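PDB 2A9F: putative malic enzyme ((S)-malate:NAD+ oxidoreductase (decarboxylating)) from Streptococcus pyogenes, which probably catalyses the NAD-dependent oxidative decarboxylation of (S)-malate, using a bound divalent metal such as magnesium or manganese. Local coordinates for residues Ile71-Ala76 with Ala141-Glu146; Glu93-Leu98 with Asn135-Ser140; Ala97-Lys100 with Gly104-Ala107; Gln149-Ile152 with Pro158-His161. All coordinates share one frame; numbering follows the deposited sequence.

Contact 1: residues Ile71-Ala76 with Ala141-Glu146; sequences ISDGTA and APRCFE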
loop_
_atom_site.group_PDB
_atom_site.type_symbol
_atom_site.label_atom_id
_atom_site.label_comp_id
_atom_site.label_asym_id
_atom_site.label_seq_id
_atom_site.Cartn_x
_atom_site.Cartn_y
_atom_site.Cartn_z
ATOM N N ILE A 71 -4.621 2.831 7.389
ATOM C CA ILE A 71 -3.739 2.057 8.255
ATOM C C ILE A 71 -4.271 1.753 9.650
ATOM O O ILE A 71 -4.886 2.600 10.303
ATOM C CB ILE A 71 -2.379 2.776 8.398
ATOM C CG1 ILE A 71 -1.831 3.140 7.016
ATOM C CG2 ILE A 71 -1.388 1.884 9.096
ATOM C CD1 ILE A 71 -0.652 4.080 7.067
ATOM N N SER A 72 -4.001 0.526 10.098
ATOM C CA SER A 72 -4.411 0.027 11.410
ATOM C C SER A 72 -3.454 -1.058 11.889
ATOM O O SER A 72 -2.654 -1.604 11.113
ATOM C CB SER A 72 -5.824 -0.558 11.324
ATOM O OG SER A 72 -6.016 -1.628 12.237
ATOM N N ASP A 73 -3.543 -1.371 13.177
ATOM C CA ASP A 73 -2.724 -2.424 13.776
ATOM C C ASP A 73 -3.664 -3.514 14.282
ATOM O O ASP A 73 -3.244 -4.431 14.986
ATOM C CB ASP A 73 -1.914 -1.874 14.937
ATOM C CG ASP A 73 -2.767 -1.129 15.902
ATOM O OD1 ASP A 73 -3.978 -1.425 15.942
ATOM O OD2 ASP A 73 -2.246 -0.254 16.618
ATOM N N GLY A 74 -4.940 -3.394 13.926
ATOM C CA GLY A 74 -5.926 -4.379 14.336
ATOM C C GLY A 74 -6.182 -4.462 15.834
ATOM O O GLY A 74 -6.743 -5.450 16.318
ATOM N N THR A 75 -5.791 -3.432 16.578
ATOM C CA THR A 75 -6.004 -3.441 18.028
ATOM C C THR A 75 -7.382 -2.955 18.461
ATOM O O THR A 75 -7.811 -3.244 19.578
ATOM C CB THR A 75 -4.959 -2.583 18.750
ATOM O OG1 THR A 75 -5.109 -1.207 18.357
ATOM C CG2 THR A 75 -3.551 -3.070 18.399
ATOM N N ALA A 76 -8.068 -2.225 17.580
ATOM C CA ALA A 76 -9.393 -1.678 17.877
ATOM C C ALA A 76 -10.375 -1.772 16.706
ATOM O O ALA A 76 -11.125 -0.831 16.414
ATOM C CB ALA A 76 -9.261 -0.226 18.324
ATOM N N ALA A 141 -6.970 3.348 21.999
ATOM C CA ALA A 141 -6.527 4.455 22.835
ATOM C C ALA A 141 -5.783 3.838 24.012
ATOM O O ALA A 141 -6.065 2.705 24.393
ATOM C CB ALA A 141 -7.732 5.234 23.336
ATOM N N PRO A 142 -4.829 4.570 24.612
ATOM C CA PRO A 142 -4.386 5.931 24.284
ATOM C C PRO A 142 -3.309 6.007 23.198
ATOM O O PRO A 142 -2.921 7.102 22.788
ATOM C CB PRO A 142 -3.871 6.448 25.623
ATOM C CG PRO A 142 -3.202 5.216 26.176
ATOM C CD PRO A 142 -4.230 4.125 25.888
ATOM N N ARG A 143 -2.816 4.855 22.750
ATOM C CA ARG A 143 -1.799 4.828 21.699
ATOM C C ARG A 143 -2.308 5.521 20.434
ATOM O O ARG A 143 -1.524 6.006 19.621
ATOM C CB ARG A 143 -1.424 3.387 21.353
ATOM C CG ARG A 143 -0.405 2.776 22.267
ATOM C CD ARG A 143 -0.388 1.251 22.179
ATOM N NE ARG A 143 -0.010 0.702 20.873
ATOM C CZ ARG A 143 -0.865 0.406 19.886
ATOM N NH1 ARG A 143 -2.171 0.609 20.024
ATOM N NH2 ARG A 143 -0.410 -0.138 18.763
ATOM N N CYS A 144 -3.627 5.563 20.276
ATOM C CA CYS A 144 -4.241 6.172 19.106
ATOM C C CYS A 144 -4.204 7.694 19.103
ATOM O O CYS A 144 -4.517 8.325 18.089
ATOM C CB CYS A 144 -5.690 5.710 18.983
ATOM S SG CYS A 144 -6.786 6.436 20.188
ATOM N N PHE A 145 -3.834 8.292 20.232
ATOM C CA PHE A 145 -3.774 9.747 20.309
ATOM C C PHE A 145 -2.363 10.283 20.099
ATOM O O PHE A 145 -2.178 11.336 19.488
ATOM C CB PHE A 145 -4.325 10.222 21.648
ATOM C CG PHE A 145 -5.751 9.827 21.876
ATOM C CD1 PHE A 145 -6.766 10.349 21.078
ATOM C CD2 PHE A 145 -6.081 8.904 22.865
ATOM C CE1 PHE A 145 -8.095 9.953 21.260
ATOM C CE2 PHE A 145 -7.401 8.500 23.058
ATOM C CZ PHE A 145 -8.413 9.024 22.255
ATOM N N GLU A 146 -1.371 9.553 20.591
ATOM C CA GLU A 146 0.011 9.978 20.445
ATOM C C GLU A 146 0.502 9.715 19.014
ATOM O O GLU A 146 1.212 10.533 18.428
ATOM C CB GLU A 146 0.898 9.243 21.463
ATOM C CG GLU A 146 2.341 9.743 21.508
ATOM C CD GLU A 146 3.250 8.869 22.359
ATOM O OE1 GLU A 146 4.464 9.158 22.410
ATOM O OE2 GLU A 146 2.762 7.895 22.973
#
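Asp73 and Arg143 reach toward each other from opposite directions and meet in a monodentate salt bridge between Asp73 OD2 and Arg143 NH2 (2.8 Å, N-H...O angle 164°). The oxygen lies at the guanidinium edge, close to its plane, but the donor comes in above the carboxylate plane rather than within it. The carboxylate and guanidinium planes are 29° apart. A bend at chi3 (63°) in the arginine chain brings the guanidinium edge to Asp73. Arg143 NH1 lies farther from Asp73 OD2, at 3.5 Å, and Thr75 OG1 is also near the guanidinium edge.

The other carboxylate oxygen serves the turn that follows strand 67-72. Asp73 OD1 accepts from Thr75 N (2.8 Å) on its anti side, closing an Asx turn, and from Thr75 OG1 (2.7 Å) on its syn side, both from the same face. Thr75 OG1 in turn accepts from Ser140 N. A further hydrogen bond, from Arg143 NE to Lys115 O, helps fix the guanidinium. With one oxygen spent on the turn and the other on the arginine, the buried carboxylate is held against rotation, and its negative charge is probably balanced by Arg143 of helix 143-154.

Contact 2: residues Glu93-Leu98 with Asn135-Ser140; sequences EGKAAL and NLEDIS. With MG (magnesium ion), chain C.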
loop_
_atom_site.group_PDB
_atom_site.type_symbol
_atom_site.label_atom_id
_atom_site.label_comp_id
_atom_site.label_asym_id
_atom_site.label_seq_id
_atom_site.Cartn_x
_atom_site.Cartn_y
_atom_site.Cartn_z
ATOM N N GLU A 93 -10.217 -2.743 4.039
ATOM C CA GLU A 93 -10.446 -2.674 2.618
ATOM C C GLU A 93 -11.902 -2.291 2.354
ATOM O O GLU A 93 -12.232 -1.756 1.295
ATOM C CB GLU A 93 -10.021 -3.972 1.923
ATOM C CG GLU A 93 -10.652 -5.240 2.389
ATOM C CD GLU A 93 -9.899 -6.457 1.842
ATOM O OE1 GLU A 93 -8.742 -6.692 2.265
ATOM O OE2 GLU A 93 -10.461 -7.172 0.982
ATOM N N GLY A 94 -12.765 -2.530 3.335
ATOM C CA GLY A 94 -14.152 -2.139 3.173
ATOM C C GLY A 94 -14.156 -0.622 3.236
ATOM O O GLY A 94 -14.801 0.076 2.450
ATOM N N LYS A 95 -13.388 -0.116 4.188
ATOM C CA LYS A 95 -13.258 1.308 4.383
ATOM C C LYS A 95 -12.708 1.949 3.110
ATOM O O LYS A 95 -13.151 3.028 2.716
ATOM C CB LYS A 95 -12.317 1.582 5.556
ATOM C CG LYS A 95 -12.339 3.022 6.057
ATOM C CD LYS A 95 -13.577 3.296 6.892
ATOM C CE LYS A 95 -13.424 4.576 7.707
ATOM N NZ LYS A 95 -14.408 4.571 8.832
ATOM N N ALA A 96 -11.743 1.283 2.477
ATOM C CA ALA A 96 -11.141 1.798 1.253
ATOM C C ALA A 96 -12.107 1.744 0.076
ATOM O O ALA A 96 -12.023 2.565 -0.847
ATOM C CB ALA A 96 -9.855 1.031 0.913
ATOM N N ALA A 97 -13.028 0.795 0.087
ATOM C CA ALA A 97 -13.976 0.726 -1.021
ATOM C C ALA A 97 -14.945 1.917 -0.933
ATOM O O ALA A 97 -15.497 2.362 -1.959
ATOM C CB ALA A 97 -14.742 -0.596 -1.001
ATOM N N LEU A 98 -15.140 2.440 0.280
ATOM C CA LEU A 98 -16.014 3.580 0.459
ATOM C C LEU A 98 -15.320 4.813 -0.070
ATOM O O LEU A 98 -15.935 5.640 -0.755
ATOM C CB LEU A 98 -16.368 3.773 1.928
ATOM C CG LEU A 98 -17.121 2.586 2.546
ATOM C CD1 LEU A 98 -17.570 2.954 3.937
ATOM C CD2 LEU A 98 -18.322 2.202 1.687
ATOM N N ASN A 135 -4.996 7.701 6.557
ATOM C CA ASN A 135 -6.182 7.587 7.390
ATOM C C ASN A 135 -5.974 6.488 8.430
ATOM O O ASN A 135 -6.098 5.302 8.114
ATOM C CB ASN A 135 -7.419 7.272 6.545
ATOM C CG ASN A 135 -8.601 6.776 7.388
ATOM O OD1 ASN A 135 -8.714 5.586 7.672
ATOM N ND2 ASN A 135 -9.477 7.691 7.797
ATOM N N LEU A 136 -5.629 6.882 9.660
ATOM C CA LEU A 136 -5.426 5.925 10.744
ATOM C C LEU A 136 -6.794 5.378 11.140
ATOM O O LEU A 136 -7.742 6.141 11.313
ATOM C CB LEU A 136 -4.752 6.598 11.935
ATOM C CG LEU A 136 -3.277 6.920 11.700
ATOM C CD1 LEU A 136 -2.731 7.765 12.842
ATOM C CD2 LEU A 136 -2.501 5.630 11.540
ATOM N N GLU A 137 -6.897 4.058 11.276
ATOM C CA GLU A 137 -8.180 3.444 11.599
ATOM C C GLU A 137 -8.136 2.340 12.641
ATOM O O GLU A 137 -7.222 1.522 12.681
ATOM C CB GLU A 137 -8.820 2.884 10.323
ATOM C CG GLU A 137 -10.249 2.376 10.488
ATOM C CD GLU A 137 -11.284 3.499 10.491
ATOM O OE1 GLU A 137 -11.106 4.478 9.729
ATOM O OE2 GLU A 137 -12.284 3.385 11.235
ATOM N N ASP A 138 -9.156 2.332 13.477
ATOM C CA ASP A 138 -9.309 1.336 14.510
ATOM C C ASP A 138 -8.093 0.999 15.371
ATOM O O ASP A 138 -7.884 -0.161 15.705
ATOM C CB ASP A 138 -9.870 0.047 13.892
ATOM C CG ASP A 138 -11.241 0.250 13.261
ATOM O OD1 ASP A 138 -11.830 1.353 13.411
ATOM O OD2 ASP A 138 -11.731 -0.705 12.615
ATOM N N ILE A 139 -7.276 1.986 15.724
ATOM C CA ILE A 139 -6.161 1.682 16.607
ATOM C C ILE A 139 -6.596 2.141 18.011
ATOM O O ILE A 139 -7.109 3.245 18.188
ATOM C CB ILE A 139 -4.817 2.358 16.165
ATOM C CG1 ILE A 139 -4.501 3.551 17.047
ATOM C CG2 ILE A 139 -4.870 2.759 14.710
ATOM C CD1 ILE A 139 -3.132 4.154 16.772
ATOM N N SER A 140 -6.415 1.276 19.001
ATOM C CA SER A 140 -6.834 1.579 20.367
ATOM C C SER A 140 -6.181 2.754 21.107
ATOM O O SER A 140 -5.013 3.106 20.888
ATOM C CB SER A 140 -6.692 0.327 21.233
ATOM O OG SER A 140 -5.332 -0.069 21.317
HETATM MG MG MG C . -13.314 2.492 12.644
HETATM O O HOH W 1 -13.627 0.809 11.638
HETATM O O HOH W 2 -14.510 2.043 14.401
#
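Lys95 on helix 85-102 brings its amino end to the carboxylate of Glu137, in the segment 135-140 that carries the end of strand 133-136, part of the four-stranded parallel sheet in the malic enzyme N-terminal domain. This is the metal site: Glu137 and Asp138 bind magnesium, and Lys95 is predicted to be the proton acceptor. The two long side chains cross at about a right angle. Each has CG anti to its own backbone N and then bends at chi2 (77° in Lys95, 80° in Glu137), which brings their ends together while the CA atoms of Lys95 and Glu137 stay 9.1 Å apart.

The salt bridge is loose. Lys95 NZ lies 3.4 Å from Glu137 OE1 and makes a weak hydrogen bond of the same length to Glu137 OE2, whereas Lys95 CE packs on Glu137 OE1 at 3.1 Å. Lys95 NZ has further partners in a salt bridge to Asp162 and a weak hydrogen bond to Tyr40 OH of the second subunit, the predicted proton donor, so the site draws on both chains.

Glu137 OE2 is claimed mainly by magnesium (2.0 Å), which also takes Asp138 OD1 (2.0 Å), two waters and Asp163. The second oxygen of Asp138, OD2, accepts from Leu78 N. Shared coordination holds Glu137 OE2 and Asp138 OD1 only 3.0 Å apart, as adjacent ligands of the same magnesium.

Contact 3: residues Ala97-Lys100 with Gly104-Ala107; sequences ALFK and GVDA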
loop_
_atom_site.group_PDB
_atom_site.type_symbol
_atom_site.label_atom_id
_atom_site.label_comp_id
_atom_site.label_asym_id
_atom_site.label_seq_id
_atom_site.Cartn_x
_atom_site.Cartn_y
_atom_site.Cartn_z
ATOM N N ALA A 97 -13.028 0.795 0.087
ATOM C CA ALA A 97 -13.976 0.726 -1.021
ATOM C C ALA A 97 -14.945 1.917 -0.933
ATOM O O ALA A 97 -15.497 2.362 -1.959
ATOM C CB ALA A 97 -14.742 -0.596 -1.001
ATOM N N LEU A 98 -15.140 2.440 0.280
ATOM C CA LEU A 98 -16.014 3.580 0.459
ATOM C C LEU A 98 -15.320 4.813 -0.070
ATOM O O LEU A 98 -15.935 5.640 -0.755
ATOM C CB LEU A 98 -16.368 3.773 1.928
ATOM C CG LEU A 98 -17.121 2.586 2.546
ATOM C CD1 LEU A 98 -17.570 2.954 3.937
ATOM C CD2 LEU A 98 -18.322 2.202 1.687
ATOM N N PHE A 99 -14.029 4.923 0.238
ATOM C CA PHE A 99 -13.213 6.055 -0.195
ATOM C C PHE A 99 -13.349 6.245 -1.703
ATOM O O PHE A 99 -13.384 7.366 -2.208
ATOM C CB PHE A 99 -11.746 5.794 0.130
ATOM C CG PHE A 99 -11.251 6.477 1.371
ATOM C CD1 PHE A 99 -11.017 5.750 2.534
ATOM C CD2 PHE A 99 -11.000 7.842 1.372
ATOM C CE1 PHE A 99 -10.537 6.378 3.691
ATOM C CE2 PHE A 99 -10.524 8.483 2.517
ATOM C CZ PHE A 99 -10.291 7.745 3.686
ATOM N N LYS A 100 -13.420 5.134 -2.421
ATOM C CA LYS A 100 -13.542 5.186 -3.857
ATOM C C LYS A 100 -14.981 5.376 -4.311
ATOM O O LYS A 100 -15.234 6.151 -5.228
ATOM C CB LYS A 100 -12.981 3.909 -4.495
ATOM C CG LYS A 100 -12.840 4.000 -6.022
ATOM C CD LYS A 100 -11.830 5.097 -6.395
ATOM C CE LYS A 100 -11.621 5.240 -7.903
ATOM N NZ LYS A 100 -11.081 4.019 -8.565
ATOM N N GLY A 104 -13.824 10.237 -5.148
ATOM C CA GLY A 104 -13.031 9.503 -6.131
ATOM C C GLY A 104 -11.656 9.124 -5.608
ATOM O O GLY A 104 -10.683 9.068 -6.362
ATOM N N VAL A 105 -11.581 8.843 -4.311
ATOM C CA VAL A 105 -10.314 8.542 -3.667
ATOM C C VAL A 105 -9.828 7.106 -3.762
ATOM O O VAL A 105 -10.563 6.170 -3.476
ATOM C CB VAL A 105 -10.365 8.922 -2.163
ATOM C CG1 VAL A 105 -8.940 8.899 -1.550
ATOM C CG2 VAL A 105 -11.029 10.290 -1.997
ATOM N N ASP A 106 -8.573 6.956 -4.170
ATOM C CA ASP A 106 -7.939 5.649 -4.255
ATOM C C ASP A 106 -7.336 5.398 -2.868
ATOM O O ASP A 106 -6.448 6.126 -2.416
ATOM C CB ASP A 106 -6.843 5.650 -5.335
ATOM C CG ASP A 106 -7.413 5.780 -6.768
ATOM O OD1 ASP A 106 -8.217 4.899 -7.191
ATOM O OD2 ASP A 106 -7.048 6.763 -7.467
ATOM N N ALA A 107 -7.847 4.384 -2.180
ATOM C CA ALA A 107 -7.366 4.058 -0.845
ATOM C C ALA A 107 -6.846 2.621 -0.805
ATOM O O ALA A 107 -7.510 1.699 -1.272
ATOM C CB ALA A 107 -8.501 4.254 0.189
#
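The last part of helix 85-102 and the start of strand 106-111 come within 4.7 Å at the CA atoms of Lys100 and Val105, because only a short connection separates them. The backbones are linked where Val105 N gives a weak hydrogen bond to Phe99 O (3.1 Å), bent to 135° at the hydrogen. Val105 O lies against the root of Lys100, 3.2 Å from Lys100 CA, so the strand entry packs closely on the helix backbone.

Phe99 carries the apolar half of the contact. Its CB rests on Ala107 CB at 3.6 Å, and the ring leans obliquely past the strand, Phe99 CD2 touching Val105 CG1 at 3.7 Å. The valine has CG1 anti to its backbone N (chi1 -168°), which turns that branch to the ring, while CG2 lies near the Phe99 carbonyl oxygen.

On the other flank Lys100 and Asp106 run side by side, pointing the same way. Lys100 CD packs on Val105 O (3.4 Å), and Lys100 NZ makes a weak hydrogen bond, part of a salt bridge, to Asp106 OD1 at 3.3 Å. Both ends have partners elsewhere: Lys100 NZ bonds Val24 O and Glu23 of the second subunit, and Asp106 OD1 accepts from Val24 N of that subunit, while Asp106 OD2 is held by Asn66.

This is the closing half of the beta-alpha-beta unit 67-72, 85-102, 106-111: Phe99 and Ala107 also pack on Val70 of strand 67-72, and the Phe99 ring meets Phe325 and, edge-to-face, Phe329 of helix 325-335.

Contact 4: residues Gln149-Ile152 with Pro158-His161; sequences QRLI and PVFH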
loop_
_atom_site.group_PDB
_atom_site.type_symbol
_atom_site.label_atom_id
_atom_site.label_comp_id
_atom_site.label_asym_id
_atom_site.label_seq_id
_atom_site.Cartn_x
_atom_site.Cartn_y
_atom_site.Cartn_z
ATOM N N GLN A 149 -0.840 12.514 16.742
ATOM C CA GLN A 149 -0.214 13.809 16.977
ATOM C C GLN A 149 1.226 13.869 16.477
ATOM O O GLN A 149 1.649 14.863 15.885
ATOM C CB GLN A 149 -0.281 14.153 18.463
ATOM C CG GLN A 149 -1.713 14.209 18.999
ATOM C CD GLN A 149 -2.615 15.132 18.183
ATOM O OE1 GLN A 149 -2.492 16.360 18.242
ATOM N NE2 GLN A 149 -3.523 14.538 17.410
ATOM N N ARG A 150 1.978 12.805 16.717
ATOM C CA ARG A 150 3.356 12.751 16.264
ATOM C C ARG A 150 3.371 12.655 14.732
ATOM O O ARG A 150 4.306 13.129 14.081
ATOM C CB ARG A 150 4.065 11.530 16.869
ATOM C CG ARG A 150 4.539 11.703 18.307
ATOM C CD ARG A 150 5.932 12.333 18.376
ATOM N NE ARG A 150 6.949 11.404 17.894
ATOM C CZ ARG A 150 7.289 10.282 18.523
ATOM N NH1 ARG A 150 6.701 9.951 19.667
ATOM N NH2 ARG A 150 8.201 9.476 17.996
ATOM N N LEU A 151 2.327 12.046 14.170
ATOM C CA LEU A 151 2.207 11.847 12.721
ATOM C C LEU A 151 1.790 13.118 11.993
ATOM O O LEU A 151 2.270 13.416 10.895
ATOM C CB LEU A 151 1.198 10.734 12.447
ATOM C CG LEU A 151 1.649 9.434 11.782
ATOM C CD1 LEU A 151 3.087 9.117 12.064
ATOM C CD2 LEU A 151 0.745 8.341 12.282
ATOM N N ILE A 152 0.881 13.854 12.620
ATOM C CA ILE A 152 0.387 15.112 12.087
ATOM C C ILE A 152 1.524 16.125 12.050
ATOM O O ILE A 152 1.690 16.862 11.079
ATOM C CB ILE A 152 -0.723 15.686 12.986
ATOM C CG1 ILE A 152 -2.035 14.930 12.749
ATOM C CG2 ILE A 152 -0.857 17.182 12.746
ATOM C CD1 ILE A 152 -3.186 15.399 13.628
ATOM N N PRO A 158 -1.324 15.058 4.932
ATOM C CA PRO A 158 -2.385 15.031 5.935
ATOM C C PRO A 158 -2.663 13.671 6.561
ATOM O O PRO A 158 -2.823 12.675 5.862
ATOM C CB PRO A 158 -3.582 15.571 5.165
ATOM C CG PRO A 158 -3.350 15.025 3.791
ATOM C CD PRO A 158 -1.878 15.286 3.587
ATOM N N VAL A 159 -2.719 13.637 7.890
ATOM C CA VAL A 159 -3.019 12.408 8.609
ATOM C C VAL A 159 -4.308 12.666 9.384
ATOM O O VAL A 159 -4.447 13.681 10.047
ATOM C CB VAL A 159 -1.889 12.034 9.565
ATOM C CG1 VAL A 159 -2.175 10.676 10.197
ATOM C CG2 VAL A 159 -0.561 11.998 8.813
ATOM N N PHE A 160 -5.249 11.740 9.300
ATOM C CA PHE A 160 -6.539 11.902 9.952
ATOM C C PHE A 160 -6.958 10.612 10.654
ATOM O O PHE A 160 -7.123 9.579 10.000
ATOM C CB PHE A 160 -7.557 12.273 8.868
ATOM C CG PHE A 160 -8.951 12.540 9.368
ATOM C CD1 PHE A 160 -9.288 13.776 9.912
ATOM C CD2 PHE A 160 -9.945 11.581 9.222
ATOM C CE1 PHE A 160 -10.602 14.054 10.298
ATOM C CE2 PHE A 160 -11.256 11.846 9.606
ATOM C CZ PHE A 160 -11.589 13.087 10.143
ATOM N N HIS A 161 -7.100 10.650 11.978
ATOM C CA HIS A 161 -7.539 9.454 12.696
ATOM C C HIS A 161 -9.032 9.577 12.614
ATOM O O HIS A 161 -9.626 10.439 13.267
ATOM C CB HIS A 161 -7.123 9.444 14.167
ATOM C CG HIS A 161 -7.466 8.164 14.864
ATOM N ND1 HIS A 161 -8.732 7.618 14.831
ATOM C CD2 HIS A 161 -6.699 7.286 15.550
ATOM C CE1 HIS A 161 -8.728 6.458 15.459
ATOM N NE2 HIS A 161 -7.506 6.232 15.905
#
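Val159 and its two helix partners, Leu151 and Ile152, share no hydrogen bond; the closest approaches to polar atoms are made by hydrocarbon groups, Val159 CG2 lying 3.8 Å from Leu151 O and Ile152 CG1 standing 3.8 Å from Val159 O. The contact closes the beta-alpha-beta unit made by strand 133-136, helix 143-154 and the edge strand 159-161, where the helix packs against the sheet.

Val159 carries the strand's side of the contact. Its CB points at the helix and its two branches divide the work: Val159 CG1, anti to the backbone N (chi1 -175°), reaches Leu151 CB at 4.1 Å, while CG2 is the branch that lies by the Leu151 carbonyl. Ile152 comes at the valine from farther along the helix, its CG1 4.3 Å from Val159 CB. These are ordinary van der Waals contacts.

Leu151 and Val159 both pack on Leu136 of the neighbouring strand, and Leu151 continues onto Ile121 and Val124 of helix 117-127, so the pair belongs to the core between sheet and helices. Phe160, between Val159 and His161, has its CB directed away from segment 149-152, and its side chain packs on His165 and Ile169 of helix 162-180. Where the strand gives way to that helix, His161 occupies the N-cap position, and its backbone N is bonded to Glu148 OE2.

All four contacts gather on one parallel sheet, ordered 106-111, 67-72, 133-136, 159-161. Contacts 2 and 3 both use helix 85-102, share Ala97 and Leu98, lie 11 Å apart between centres and both reach the second subunit. Contacts 1 and 4 both use helix 143-154, with centres 12 Å apart. Along the chain, contacts 2 and 3 fall between the two halves of contact 1, and contact 4 follows. A probable hydrogen bond from Glu137 N to Ile71 O (2.7 Å) joins strand 67-72 directly to the metal-binding segment. Contacts 3 and 4, 19 Å apart between centres, involve the outermost strands, so the sheet connects their packing to the metal site of contact 2.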